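Local coordinates for nidogen (Mus musculus, PDB 1NPE), which binds the laminin gamma-1 chain through its six-bladed YWTD beta-propeller domain, an interaction likely to connect networks of the basement membrane, at residues H3-T9 with L253-A259; L17-M22 with Y217-Y222; D47-Y51 with R62-H66. One frame throughout, in Å; residues are numbered along the deposited sequence.

Contact 1: residues H3-T9 with L253-A259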
ATOM      1  N   HIS A   3       4.089 -13.507 -19.576  1.00 33.85           N
ATOM      2  CA  HIS A   3       2.822 -13.586 -18.867  1.00 31.63           C
ATOM      3  C   HIS A   3       2.571 -12.365 -18.005  1.00 30.51           C
ATOM      4  O   HIS A   3       3.496 -11.627 -17.660  1.00 30.40           O
ATOM      5  CB  HIS A   3       2.790 -14.839 -17.981  1.00 30.99           C
ATOM      6  CG  HIS A   3       3.060 -16.114 -18.722  1.00 32.09           C
ATOM      7  ND1 HIS A   3       4.328 -16.505 -19.095  1.00 33.46           N
ATOM      8  CD2 HIS A   3       2.222 -17.078 -19.172  1.00 30.54           C
ATOM      9  CE1 HIS A   3       4.261 -17.654 -19.744  1.00 31.69           C
ATOM     10  NE2 HIS A   3       2.994 -18.023 -19.804  1.00 33.47           N
ATOM     11  N   LEU A   4       1.299 -12.141 -17.701  1.00 28.96           N
ATOM     12  CA  LEU A   4       0.879 -11.047 -16.839  1.00 26.95           C
ATOM     13  C   LEU A   4       0.574 -11.687 -15.496  1.00 25.89           C
ATOM     14  O   LEU A   4      -0.021 -12.766 -15.441  1.00 23.68           O
ATOM     15  CB  LEU A   4      -0.396 -10.387 -17.362  1.00 27.48           C
ATOM     16  CG  LEU A   4      -0.306  -9.022 -18.031  1.00 28.30           C
ATOM     17  CD1 LEU A   4      -1.721  -8.545 -18.331  1.00 28.61           C
ATOM     18  CD2 LEU A   4       0.400  -8.031 -17.123  1.00 28.76           C
ATOM     19  N   LEU A   5       0.974 -11.018 -14.423  1.00 23.98           N
ATOM     20  CA  LEU A   5       0.749 -11.522 -13.079  1.00 22.58           C
ATOM     21  C   LEU A   5       0.154 -10.429 -12.212  1.00 22.71           C
ATOM     22  O   LEU A   5       0.637  -9.292 -12.225  1.00 22.43           O
ATOM     23  CB  LEU A   5       2.076 -11.982 -12.467  1.00 22.42           C
ATOM     24  CG  LEU A   5       2.758 -13.207 -13.079  1.00 22.78           C
ATOM     25  CD1 LEU A   5       4.258 -13.125 -12.895  1.00 24.06           C
ATOM     26  CD2 LEU A   5       2.207 -14.463 -12.447  1.00 21.33           C
ATOM     27  N   PHE A   6      -0.921 -10.751 -11.498  1.00 22.33           N
ATOM     28  CA  PHE A   6      -1.525  -9.774 -10.602  1.00 21.92           C
ATOM     29  C   PHE A   6      -1.940 -10.370  -9.261  1.00 22.71           C
ATOM     30  O   PHE A   6      -2.148 -11.573  -9.142  1.00 22.27           O
ATOM     31  CB  PHE A   6      -2.662  -8.987 -11.271  1.00 20.61           C
ATOM     32  CG  PHE A   6      -3.867  -9.810 -11.631  1.00 21.35           C
ATOM     33  CD1 PHE A   6      -4.037 -10.283 -12.932  1.00 20.94           C
ATOM     34  CD2 PHE A   6      -4.866 -10.048 -10.692  1.00 19.93           C
ATOM     35  CE1 PHE A   6      -5.190 -10.978 -13.301  1.00 20.02           C
ATOM     36  CE2 PHE A   6      -6.024 -10.740 -11.047  1.00 23.62           C
ATOM     37  CZ  PHE A   6      -6.186 -11.205 -12.360  1.00 20.31           C
ATOM     38  N   ALA A   7      -2.033  -9.515  -8.249  1.00 23.61           N
ATOM     39  CA  ALA A   7      -2.378  -9.949  -6.908  1.00 22.96           C
ATOM     40  C   ALA A   7      -3.819  -9.712  -6.471  1.00 24.36           C
ATOM     41  O   ALA A   7      -4.463  -8.744  -6.875  1.00 22.95           O
ATOM     42  CB  ALA A   7      -1.428  -9.309  -5.906  1.00 21.66           C
ATOM     43  N   GLN A   8      -4.303 -10.634  -5.644  1.00 25.50           N
ATOM     44  CA  GLN A   8      -5.633 -10.595  -5.043  1.00 26.63           C
ATOM     45  C   GLN A   8      -5.446 -11.167  -3.648  1.00 25.95           C
ATOM     46  O   GLN A   8      -4.380 -11.711  -3.336  1.00 26.41           O
ATOM     47  CB  GLN A   8      -6.636 -11.458  -5.811  1.00 28.09           C
ATOM     48  CG  GLN A   8      -7.374 -10.726  -6.915  1.00 29.38           C
ATOM     49  CD  GLN A   8      -8.356 -11.615  -7.664  1.00 29.49           C
ATOM     50  OE1 GLN A   8      -8.039 -12.748  -8.018  1.00 33.95           O
ATOM     51  NE2 GLN A   8      -9.549 -11.095  -7.921  1.00 30.50           N
ATOM     52  N   THR A   9      -6.454 -11.008  -2.796  1.00 25.25           N
ATOM     53  CA  THR A   9      -6.377 -11.530  -1.441  1.00 23.70           C
ATOM     54  C   THR A   9      -6.310 -13.045  -1.524  1.00 23.13           C
ATOM     55  O   THR A   9      -7.140 -13.674  -2.180  1.00 23.52           O
ATOM     56  CB  THR A   9      -7.593 -11.093  -0.591  1.00 25.16           C
ATOM     57  OG1 THR A   9      -7.572  -9.671  -0.418  1.00 25.97           O
ATOM     58  CG2 THR A   9      -7.579 -11.755   0.775  1.00 22.25           C
ATOM     59  N   LEU A 253      -8.177  -6.184  -6.507  1.00 21.91           N
ATOM     60  CA  LEU A 253      -6.943  -6.461  -7.235  1.00 21.10           C
ATOM     61  C   LEU A 253      -5.825  -5.573  -6.688  1.00 20.06           C
ATOM     62  O   LEU A 253      -6.066  -4.416  -6.365  1.00 18.52           O
ATOM     63  CB  LEU A 253      -7.121  -6.156  -8.724  1.00 22.34           C
ATOM     64  CG  LEU A 253      -8.155  -6.944  -9.532  1.00 22.73           C
ATOM     65  CD1 LEU A 253      -7.955  -6.627 -10.996  1.00 24.78           C
ATOM     66  CD2 LEU A 253      -7.964  -8.424  -9.315  1.00 22.59           C
ATOM     67  N   TYR A 254      -4.606  -6.099  -6.605  1.00 18.06           N
ATOM     68  CA  TYR A 254      -3.491  -5.307  -6.109  1.00 18.00           C
ATOM     69  C   TYR A 254      -2.340  -5.140  -7.109  1.00 17.49           C
ATOM     70  O   TYR A 254      -2.552  -4.638  -8.212  1.00 18.35           O
ATOM     71  CB  TYR A 254      -3.014  -5.846  -4.754  1.00 18.39           C
ATOM     72  CG  TYR A 254      -4.095  -5.749  -3.696  1.00 21.66           C
ATOM     73  CD1 TYR A 254      -4.540  -4.504  -3.243  1.00 23.40           C
ATOM     74  CD2 TYR A 254      -4.721  -6.894  -3.195  1.00 22.50           C
ATOM     75  CE1 TYR A 254      -5.584  -4.400  -2.323  1.00 26.18           C
ATOM     76  CE2 TYR A 254      -5.767  -6.800  -2.273  1.00 25.56           C
ATOM     77  CZ  TYR A 254      -6.194  -5.552  -1.846  1.00 26.58           C
ATOM     78  OH  TYR A 254      -7.254  -5.444  -0.977  1.00 30.06           O
ATOM     79  N   GLY A 255      -1.130  -5.531  -6.717  1.00 16.26           N
ATOM     80  CA  GLY A 255       0.025  -5.394  -7.587  1.00 15.08           C
ATOM     81  C   GLY A 255      -0.077  -6.120  -8.914  1.00 16.06           C
ATOM     82  O   GLY A 255      -0.845  -7.071  -9.067  1.00 17.46           O
ATOM     83  N   ILE A 256       0.733  -5.681  -9.866  1.00 15.77           N
ATOM     84  CA  ILE A 256       0.752  -6.264 -11.196  1.00 17.10           C
ATOM     85  C   ILE A 256       2.162  -6.166 -11.769  1.00 19.43           C
ATOM     86  O   ILE A 256       2.848  -5.158 -11.592  1.00 22.61           O
ATOM     87  CB  ILE A 256      -0.265  -5.549 -12.127  1.00 14.87           C
ATOM     88  CG1 ILE A 256      -0.441  -6.316 -13.434  1.00 12.71           C
ATOM     89  CG2 ILE A 256       0.164  -4.122 -12.394  1.00 13.46           C
ATOM     90  CD1 ILE A 256      -1.617  -5.822 -14.260  1.00 11.82           C
ATOM     91  N   THR A 257       2.596  -7.226 -12.439  1.00 20.48           N
ATOM     92  CA  THR A 257       3.920  -7.262 -13.032  1.00 23.14           C
ATOM     93  C   THR A 257       3.911  -8.162 -14.265  1.00 24.57           C
ATOM     94  O   THR A 257       2.986  -8.953 -14.465  1.00 25.99           O
ATOM     95  CB  THR A 257       4.970  -7.752 -12.001  1.00 21.94           C
ATOM     96  OG1 THR A 257       6.285  -7.606 -12.543  1.00 24.46           O
ATOM     97  CG2 THR A 257       4.732  -9.210 -11.620  1.00 21.26           C
ATOM     98  N   ILE A 258       4.921  -8.010 -15.112  1.00 26.54           N
ATOM     99  CA  ILE A 258       5.011  -8.815 -16.320  1.00 29.02           C
ATOM    100  C   ILE A 258       6.183  -9.783 -16.283  1.00 28.79           C
ATOM    101  O   ILE A 258       7.320  -9.391 -16.029  1.00 30.43           O
ATOM    102  CB  ILE A 258       5.086  -7.928 -17.578  1.00 31.46           C
ATOM    103  CG1 ILE A 258       3.750  -7.219 -17.768  1.00 33.35           C
ATOM    104  CG2 ILE A 258       5.404  -8.764 -18.815  1.00 31.87           C
ATOM    105  CD1 ILE A 258       3.654  -6.416 -19.022  1.00 36.80           C
ATOM    106  N   ALA A 259       5.884 -11.058 -16.511  1.00 28.09           N
ATOM    107  CA  ALA A 259       6.898 -12.102 -16.523  1.00 27.91           C
ATOM    108  C   ALA A 259       7.483 -12.224 -17.922  1.00 27.87           C
ATOM    109  O   ALA A 259       6.885 -12.842 -18.798  1.00 28.59           O
ATOM    110  CB  ALA A 259       6.294 -13.429 -16.089  1.00 26.64           C
TER

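Contact 2: residues L17-M22 with Y217-Y222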
ATOM      1  N   LEU A  17       0.287 -13.400 -22.372  1.00 31.10           N
ATOM      2  CA  LEU A  17       0.313 -12.186 -23.175  1.00 32.51           C
ATOM      3  C   LEU A  17       0.902 -12.554 -24.528  1.00 35.09           C
ATOM      4  O   LEU A  17       2.118 -12.689 -24.657  1.00 36.19           O
ATOM      5  CB  LEU A  17       1.213 -11.121 -22.545  1.00 30.36           C
ATOM      6  CG  LEU A  17       0.638  -9.928 -21.780  1.00 30.09           C
ATOM      7  CD1 LEU A  17       1.760  -8.905 -21.606  1.00 27.58           C
ATOM      8  CD2 LEU A  17      -0.523  -9.290 -22.529  1.00 27.59           C
ATOM      9  N   GLU A  18       0.045 -12.762 -25.524  1.00 38.57           N
ATOM     10  CA  GLU A  18       0.517 -13.091 -26.865  1.00 41.97           C
ATOM     11  C   GLU A  18       0.376 -11.858 -27.763  1.00 42.88           C
ATOM     12  O   GLU A  18      -0.728 -11.480 -28.159  1.00 43.19           O
ATOM     13  CB  GLU A  18      -0.233 -14.306 -27.433  1.00 44.67           C
ATOM     14  CG  GLU A  18      -0.039 -15.585 -26.594  1.00 49.88           C
ATOM     15  CD  GLU A  18      -0.288 -16.873 -27.373  1.00 52.80           C
ATOM     16  OE1 GLU A  18      -1.319 -17.543 -27.125  1.00 53.10           O
ATOM     17  OE2 GLU A  18       0.562 -17.223 -28.223  1.00 54.79           O
ATOM     18  N   ARG A  19       1.510 -11.211 -28.026  1.00 43.83           N
ATOM     19  CA  ARG A  19       1.574  -9.998 -28.844  1.00 45.16           C
ATOM     20  C   ARG A  19       0.648  -8.875 -28.377  1.00 44.86           C
ATOM     21  O   ARG A  19      -0.354  -8.563 -29.026  1.00 46.75           O
ATOM     22  CB  ARG A  19       1.353 -10.310 -30.332  1.00 46.40           C
ATOM     23  CG  ARG A  19       2.639 -10.638 -31.091  1.00 48.50           C
ATOM     24  CD  ARG A  19       3.683  -9.518 -30.938  1.00 50.62           C
ATOM     25  NE  ARG A  19       4.847  -9.924 -30.140  1.00 51.94           N
ATOM     26  CZ  ARG A  19       5.227  -9.357 -28.994  1.00 52.12           C
ATOM     27  NH1 ARG A  19       4.538  -8.344 -28.475  1.00 51.81           N
ATOM     28  NH2 ARG A  19       6.320  -9.790 -28.373  1.00 51.03           N
ATOM     29  N   ASN A  20       0.993  -8.289 -27.233  1.00 43.34           N
ATOM     30  CA  ASN A  20       0.241  -7.188 -26.629  1.00 42.80           C
ATOM     31  C   ASN A  20      -1.244  -7.482 -26.385  1.00 40.51           C
ATOM     32  O   ASN A  20      -2.047  -6.557 -26.258  1.00 42.00           O
ATOM     33  CB  ASN A  20       0.398  -5.909 -27.469  1.00 44.76           C
ATOM     34  CG  ASN A  20       1.859  -5.480 -27.634  1.00 47.37           C
ATOM     35  OD1 ASN A  20       2.160  -4.512 -28.345  1.00 47.71           O
ATOM     36  ND2 ASN A  20       2.769  -6.206 -26.988  1.00 48.85           N
ATOM     37  N   THR A  21      -1.596  -8.764 -26.291  1.00 37.15           N
ATOM     38  CA  THR A  21      -2.982  -9.173 -26.063  1.00 34.28           C
ATOM     39  C   THR A  21      -3.116 -10.107 -24.856  1.00 31.64           C
ATOM     40  O   THR A  21      -2.337 -11.048 -24.696  1.00 30.50           O
ATOM     41  CB  THR A  21      -3.567  -9.874 -27.322  1.00 34.64           C
ATOM     42  OG1 THR A  21      -3.576  -8.956 -28.421  1.00 37.18           O
ATOM     43  CG2 THR A  21      -4.986 -10.356 -27.070  1.00 33.65           C
ATOM     44  N   MET A  22      -4.089  -9.827 -23.995  1.00 29.05           N
ATOM     45  CA  MET A  22      -4.326 -10.657 -22.816  1.00 26.89           C
ATOM     46  C   MET A  22      -5.192 -11.861 -23.177  1.00 26.00           C
ATOM     47  O   MET A  22      -6.289 -11.695 -23.719  1.00 24.42           O
ATOM     48  CB  MET A  22      -5.053  -9.869 -21.717  1.00 26.85           C
ATOM     49  CG  MET A  22      -4.332  -8.641 -21.185  1.00 26.86           C
ATOM     50  SD  MET A  22      -5.186  -7.972 -19.726  1.00 26.25           S
ATOM     51  CE  MET A  22      -6.301  -6.791 -20.458  1.00 27.77           C
ATOM     52  N   TYR A 217       4.514  -2.908 -20.928  1.00 32.23           N
ATOM     53  CA  TYR A 217       5.031  -3.832 -21.924  1.00 35.32           C
ATOM     54  C   TYR A 217       5.006  -3.072 -23.246  1.00 37.26           C
ATOM     55  O   TYR A 217       3.997  -3.073 -23.960  1.00 36.93           O
ATOM     56  CB  TYR A 217       4.173  -5.102 -22.016  1.00 36.53           C
ATOM     57  CG  TYR A 217       4.835  -6.192 -22.831  1.00 38.59           C
ATOM     58  CD1 TYR A 217       6.142  -6.592 -22.552  1.00 38.88           C
ATOM     59  CD2 TYR A 217       4.187  -6.774 -23.921  1.00 40.17           C
ATOM     60  CE1 TYR A 217       6.794  -7.533 -23.336  1.00 39.36           C
ATOM     61  CE2 TYR A 217       4.837  -7.727 -24.720  1.00 40.56           C
ATOM     62  CZ  TYR A 217       6.143  -8.095 -24.419  1.00 39.47           C
ATOM     63  OH  TYR A 217       6.816  -9.002 -25.211  1.00 41.26           O
ATOM     64  N   GLY A 218       6.104  -2.368 -23.520  1.00 38.87           N
ATOM     65  CA  GLY A 218       6.226  -1.589 -24.739  1.00 40.81           C
ATOM     66  C   GLY A 218       5.408  -0.310 -24.714  1.00 42.13           C
ATOM     67  O   GLY A 218       5.614   0.566 -23.865  1.00 43.40           O
ATOM     68  N   LYS A 219       4.474  -0.211 -25.657  1.00 41.94           N
ATOM     69  CA  LYS A 219       3.590   0.949 -25.783  1.00 41.35           C
ATOM     70  C   LYS A 219       2.331   0.828 -24.906  1.00 39.60           C
ATOM     71  O   LYS A 219       1.615   1.810 -24.699  1.00 39.73           O
ATOM     72  CB  LYS A 219       3.181   1.127 -27.253  1.00 42.11           C
ATOM     73  CG  LYS A 219       2.743  -0.175 -27.935  1.00 43.31           C
ATOM     74  CD  LYS A 219       2.122   0.064 -29.308  1.00 45.33           C
ATOM     75  CE  LYS A 219       3.088   0.738 -30.278  1.00 45.25           C
ATOM     76  NZ  LYS A 219       2.414   1.085 -31.572  1.00 45.59           N
ATOM     77  N   ASN A 220       2.076  -0.375 -24.394  1.00 36.89           N
ATOM     78  CA  ASN A 220       0.904  -0.638 -23.558  1.00 34.28           C
ATOM     79  C   ASN A 220       1.115  -0.577 -22.043  1.00 30.80           C
ATOM     80  O   ASN A 220       2.147  -1.001 -21.520  1.00 29.35           O
ATOM     81  CB  ASN A 220       0.305  -2.006 -23.907  1.00 35.85           C
ATOM     82  CG  ASN A 220      -0.686  -1.948 -25.056  1.00 36.76           C
ATOM     83  OD1 ASN A 220      -0.768  -0.958 -25.779  1.00 39.76           O
ATOM     84  ND2 ASN A 220      -1.455  -3.020 -25.220  1.00 38.04           N
ATOM     85  N   LEU A 221       0.115  -0.048 -21.347  1.00 26.88           N
ATOM     86  CA  LEU A 221       0.142   0.023 -19.891  1.00 24.34           C
ATOM     87  C   LEU A 221      -0.925  -0.923 -19.371  1.00 22.37           C
ATOM     88  O   LEU A 221      -1.998  -1.035 -19.954  1.00 20.20           O
ATOM     89  CB  LEU A 221      -0.178   1.436 -19.383  1.00 23.28           C
ATOM     90  CG  LEU A 221       0.848   2.551 -19.557  1.00 23.74           C
ATOM     91  CD1 LEU A 221       0.324   3.803 -18.860  1.00 23.53           C
ATOM     92  CD2 LEU A 221       2.197   2.140 -18.983  1.00 21.44           C
ATOM     93  N   TYR A 222      -0.619  -1.622 -18.287  1.00 20.64           N
ATOM     94  CA  TYR A 222      -1.584  -2.532 -17.688  1.00 19.01           C
ATOM     95  C   TYR A 222      -1.720  -2.134 -16.228  1.00 17.16           C
ATOM     96  O   TYR A 222      -0.741  -2.175 -15.477  1.00 16.20           O
ATOM     97  CB  TYR A 222      -1.113  -3.985 -17.789  1.00 20.03           C
ATOM     98  CG  TYR A 222      -0.953  -4.481 -19.204  1.00 20.44           C
ATOM     99  CD1 TYR A 222       0.259  -4.340 -19.876  1.00 20.02           C
ATOM    100  CD2 TYR A 222      -2.018  -5.080 -19.878  1.00 19.66           C
ATOM    101  CE1 TYR A 222       0.410  -4.781 -21.186  1.00 20.84           C
ATOM    102  CE2 TYR A 222      -1.878  -5.523 -21.192  1.00 20.62           C
ATOM    103  CZ  TYR A 222      -0.662  -5.369 -21.837  1.00 21.41           C
ATOM    104  OH  TYR A 222      -0.516  -5.795 -23.133  1.00 24.91           O
TER

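Contact 3: residues D47-Y51 with R62-H66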
ATOM      1  N   ASP A  47      16.368 -15.593 -13.339  1.00 31.34           N
ATOM      2  CA  ASP A  47      16.011 -16.892 -12.764  1.00 31.37           C
ATOM      3  C   ASP A  47      14.530 -17.228 -12.912  1.00 31.06           C
ATOM      4  O   ASP A  47      14.101 -18.325 -12.544  1.00 30.94           O
ATOM      5  CB  ASP A  47      16.415 -16.971 -11.284  1.00 32.95           C
ATOM      6  CG  ASP A  47      17.921 -17.126 -11.084  1.00 35.63           C
ATOM      7  OD1 ASP A  47      18.601 -17.659 -11.992  1.00 35.75           O
ATOM      8  OD2 ASP A  47      18.422 -16.727 -10.008  1.00 33.49           O
ATOM      9  N   LYS A  48      13.761 -16.297 -13.478  1.00 30.23           N
ATOM     10  CA  LYS A  48      12.320 -16.465 -13.684  1.00 29.84           C
ATOM     11  C   LYS A  48      11.638 -16.670 -12.330  1.00 28.40           C
ATOM     12  O   LYS A  48      10.957 -17.673 -12.107  1.00 28.34           O
ATOM     13  CB  LYS A  48      12.019 -17.659 -14.604  1.00 30.89           C
ATOM     14  CG  LYS A  48      13.027 -17.895 -15.728  1.00 33.99           C
ATOM     15  CD  LYS A  48      13.171 -16.709 -16.663  1.00 36.08           C
ATOM     16  CE  LYS A  48      14.293 -16.960 -17.662  1.00 39.45           C
ATOM     17  NZ  LYS A  48      14.515 -15.788 -18.570  1.00 42.24           N
ATOM     18  N   VAL A  49      11.843 -15.723 -11.420  1.00 26.59           N
ATOM     19  CA  VAL A  49      11.269 -15.812 -10.085  1.00 24.24           C
ATOM     20  C   VAL A  49      10.353 -14.633  -9.772  1.00 22.94           C
ATOM     21  O   VAL A  49      10.689 -13.474 -10.034  1.00 21.79           O
ATOM     22  CB  VAL A  49      12.386 -15.915  -8.998  1.00 24.62           C
ATOM     23  CG1 VAL A  49      11.778 -16.025  -7.600  1.00 24.26           C
ATOM     24  CG2 VAL A  49      13.267 -17.121  -9.263  1.00 25.54           C
ATOM     25  N   VAL A  50       9.190 -14.954  -9.213  1.00 21.42           N
ATOM     26  CA  VAL A  50       8.193 -13.964  -8.827  1.00 19.42           C
ATOM     27  C   VAL A  50       8.396 -13.555  -7.360  1.00 19.76           C
ATOM     28  O   VAL A  50       8.528 -14.413  -6.487  1.00 19.91           O
ATOM     29  CB  VAL A  50       6.754 -14.535  -9.003  1.00 18.23           C
ATOM     30  CG1 VAL A  50       5.704 -13.505  -8.585  1.00 17.83           C
ATOM     31  CG2 VAL A  50       6.528 -14.956 -10.450  1.00 16.31           C
ATOM     32  N   TYR A  51       8.473 -12.248  -7.108  1.00 18.05           N
ATOM     33  CA  TYR A  51       8.626 -11.722  -5.752  1.00 17.44           C
ATOM     34  C   TYR A  51       7.341 -10.990  -5.347  1.00 17.61           C
ATOM     35  O   TYR A  51       6.649 -10.417  -6.203  1.00 16.66           O
ATOM     36  CB  TYR A  51       9.818 -10.762  -5.660  1.00 16.66           C
ATOM     37  CG  TYR A  51      11.171 -11.438  -5.696  1.00 18.38           C
ATOM     38  CD1 TYR A  51      11.664 -11.987  -6.878  1.00 18.17           C
ATOM     39  CD2 TYR A  51      11.961 -11.524  -4.549  1.00 19.05           C
ATOM     40  CE1 TYR A  51      12.904 -12.606  -6.916  1.00 19.48           C
ATOM     41  CE2 TYR A  51      13.210 -12.143  -4.579  1.00 18.26           C
ATOM     42  CZ  TYR A  51      13.670 -12.682  -5.766  1.00 18.94           C
ATOM     43  OH  TYR A  51      14.884 -13.319  -5.812  1.00 21.19           O
ATOM     44  N   ARG A  62       8.987 -15.268  -2.280  1.00 24.51           N
ATOM     45  CA  ARG A  62       9.302 -15.557  -3.672  1.00 25.07           C
ATOM     46  C   ARG A  62       9.056 -17.015  -4.035  1.00 26.36           C
ATOM     47  O   ARG A  62       9.078 -17.899  -3.177  1.00 26.05           O
ATOM     48  CB  ARG A  62      10.755 -15.191  -3.983  1.00 24.34           C
ATOM     49  CG  ARG A  62      11.784 -15.969  -3.178  1.00 22.67           C
ATOM     50  CD  ARG A  62      13.195 -15.657  -3.648  1.00 19.14           C
ATOM     51  NE  ARG A  62      14.184 -16.432  -2.913  1.00 18.89           N
ATOM     52  CZ  ARG A  62      15.490 -16.417  -3.160  1.00 19.59           C
ATOM     53  NH1 ARG A  62      15.985 -15.661  -4.134  1.00 17.07           N
ATOM     54  NH2 ARG A  62      16.300 -17.165  -2.430  1.00 19.33           N
ATOM     55  N   ALA A  63       8.859 -17.251  -5.328  1.00 27.11           N
ATOM     56  CA  ALA A  63       8.614 -18.585  -5.859  1.00 28.09           C
ATOM     57  C   ALA A  63       8.948 -18.593  -7.342  1.00 29.08           C
ATOM     58  O   ALA A  63       8.716 -17.603  -8.038  1.00 28.60           O
ATOM     59  CB  ALA A  63       7.154 -18.967  -5.654  1.00 27.48           C
ATOM     60  N   SER A  64       9.528 -19.692  -7.817  1.00 30.33           N
ATOM     61  CA  SER A  64       9.867 -19.824  -9.232  1.00 31.82           C
ATOM     62  C   SER A  64       8.576 -19.818 -10.045  1.00 31.54           C
ATOM     63  O   SER A  64       7.535 -20.292  -9.575  1.00 31.13           O
ATOM     64  CB  SER A  64      10.614 -21.137  -9.495  1.00 32.67           C
ATOM     65  OG  SER A  64      11.881 -21.153  -8.862  1.00 36.04           O
ATOM     66  N   LEU A  65       8.639 -19.260 -11.249  1.00 32.12           N
ATOM     67  CA  LEU A  65       7.471 -19.204 -12.120  1.00 33.59           C
ATOM     68  C   LEU A  65       7.084 -20.613 -12.553  1.00 34.53           C
ATOM     69  O   LEU A  65       5.901 -20.938 -12.657  1.00 35.39           O
ATOM     70  CB  LEU A  65       7.757 -18.346 -13.357  1.00 31.73           C
ATOM     71  CG  LEU A  65       6.566 -18.095 -14.291  1.00 29.94           C
ATOM     72  CD1 LEU A  65       5.527 -17.239 -13.579  1.00 28.02           C
ATOM     73  CD2 LEU A  65       7.027 -17.421 -15.578  1.00 28.63           C
ATOM     74  N   HIS A  66       8.094 -21.448 -12.773  1.00 36.47           N
ATOM     75  CA  HIS A  66       7.891 -22.825 -13.208  1.00 40.33           C
ATOM     76  C   HIS A  66       7.795 -23.792 -12.027  1.00 41.62           C
ATOM     77  O   HIS A  66       8.813 -24.279 -11.523  1.00 43.46           O
ATOM     78  CB  HIS A  66       9.026 -23.247 -14.150  1.00 41.43           C
ATOM     79  CG  HIS A  66       9.233 -22.316 -15.307  1.00 44.00           C
ATOM     80  ND1 HIS A  66       8.251 -22.055 -16.242  1.00 45.28           N
ATOM     81  CD2 HIS A  66      10.306 -21.576 -15.676  1.00 44.73           C
ATOM     82  CE1 HIS A  66       8.712 -21.197 -17.134  1.00 45.41           C
ATOM     83  NE2 HIS A  66       9.957 -20.890 -16.814  1.00 45.68           N
TER

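Contact 1: residues H3-T9 with L253-A259
This antiparallel strand pairing closes the beta-propeller: the C-terminal strand 256-259 joins the N-terminal strand 2-8 and completes a four-stranded blade whose other strands, 11-17 and 28-33, also come from the start of the chain. The segment axes approach to 4.7 Å. His-3 and Ala-259 exchange two main-chain hydrogen bonds (His-3 N to Ala-259 O 3.0 Å, Ala-259 N to His-3 O 2.7 Å), as do Leu-5 and Thr-257. Beyond the Phe-6/Ile-256 pair the register slips by one residue, so Ala-7 N bonds Gly-255 O (2.8 Å) while Ala-7 O accepts from Tyr-254 N (2.7 Å). Leu-4, Phe-6, Ile-256 and Ile-258 share one face, with Leu-4 CD2 3.5 Å from Ile-258 CG1; the two isoleucines pack on strand 211-217. Leu-5, Thr-257 and Ala-259 lie on the other face, the last two touching strand 36-44. Thr-9 meets Asp-38 of the laminin gamma-1 chain. Main-chain bonds therefore fasten the ring's ends together, while apolar side chains seat the closing strand between its neighbouring blades.

Contact 2: residues L17-M22 with Y217-Y222
The phenol ring of Tyr-222 overlaps Leu-17 and Met-22, which approach it from the end of strand 11-17 and the loop that follows. Leu-17 CD2 lies 4.0 Å from Tyr-222 CZ, and Met-22 CG is 4.0 Å from Tyr-222 CE2. The sulfur adds an oblique Met-aromatic contact, with Met-22 SD 5.4 Å from the centroid of the Tyr-222 ring. Leu-17 also reaches the second tyrosine, its CD1 standing 4.0 Å from Tyr-217 CD2.

Towards the surface the contact becomes polar. Arg-19 NH2 donates to Tyr-217 OH over 3.3 Å, with the hydroxyl near the guanidinium plane, and Asn-20 ND2 sits 3.4 Å from Tyr-217 CE2. Both Arg-19 and Asn-20 have positive phi, which turns the chain tightly enough for Glu-18 N to bond Thr-21 O at 3.0 Å. On the other side, Tyr-217 to Asn-220 form a type II' turn, with Gly-218 in the positive-phi position that suits glycine. The two backbones stay apart, Asn-20 CA and Asn-220 CA being 7.3 Å from each other, so side chains bridge the gap.

Tyr-222 and Tyr-217 also touch Ile-258 of strand 256-259, and Met-22 reaches Val-231 and Ala-233 of strand 230-235. The loop thus covers the seam between the closing blade and the one before it. Tyr-222 begins a Tyr-Tyr-Thr-Asp sequence, this blade's version of the YWTD signature, and its insertion against the adjacent blade is typical of the interblade packing of a YWTD beta-propeller.

Contact 3: residues D47-Y51 with R62-H66
The two segments form the open end of the beta hairpin 49-54/59-64, the middle strands of a four-stranded propeller blade; both segments belong to an LDL-receptor class B (YWTD) repeat. Main-chain hydrogen bonds set the antiparallel register: Val-50 N to Ala-63 O at 2.9 Å, Ala-63 N to Val-50 O at 3.1 Å and, beyond the strands proper, Leu-65 N to Lys-48 O at 2.9 Å. Lys-48, at positive phi, and Val-49 both face Asp-44 in a G1 beta bulge; the Lys-48 ammonium group bonds the carbonyls of Cys-45 and Ser-261. Apolar packing joins Val-50 CG2 to Leu-65 CD1 at 4.0 Å, beside Phe-43 and Phe-30. On the opposite face, Val-49 CG1 lies 3.9 Å from Arg-62 CB. Tyr-51, the first residue of the YWTD signature, also packs on Ile-84 and Leu-86 of the next blade. Its ring receives a CH-pi contact from Arg-62 CB, 4.0 Å from the Tyr-51 centroid, and the same arginine's NH1 donates to Tyr-51 OH at 3.1 Å.

How the contacts relate
Contacts 1 and 3 are strand pairings within blades, contact 2 a side-chain seam between blades. Contact 1 is the most deeply buried and joins the two ends of the chain, whereas contact 3 is a local hairpin; contacts 2 and 3 lie further out and mix buried with exposed residues. Contact 1 touches both others from different faces of its sheet: Leu-4, Ile-256 and Ile-258 meet Met-22, Tyr-217 and Tyr-222, while Leu-5 and Ala-259 meet Val-50 and Leu-65. Contacts 2 and 3 do not touch. The signature tyrosine of contact 2 packs on leucine and methionine, that of contact 3 on an arginine, and each contact has an arginine-to-tyrosine hydroxyl hydrogen bond.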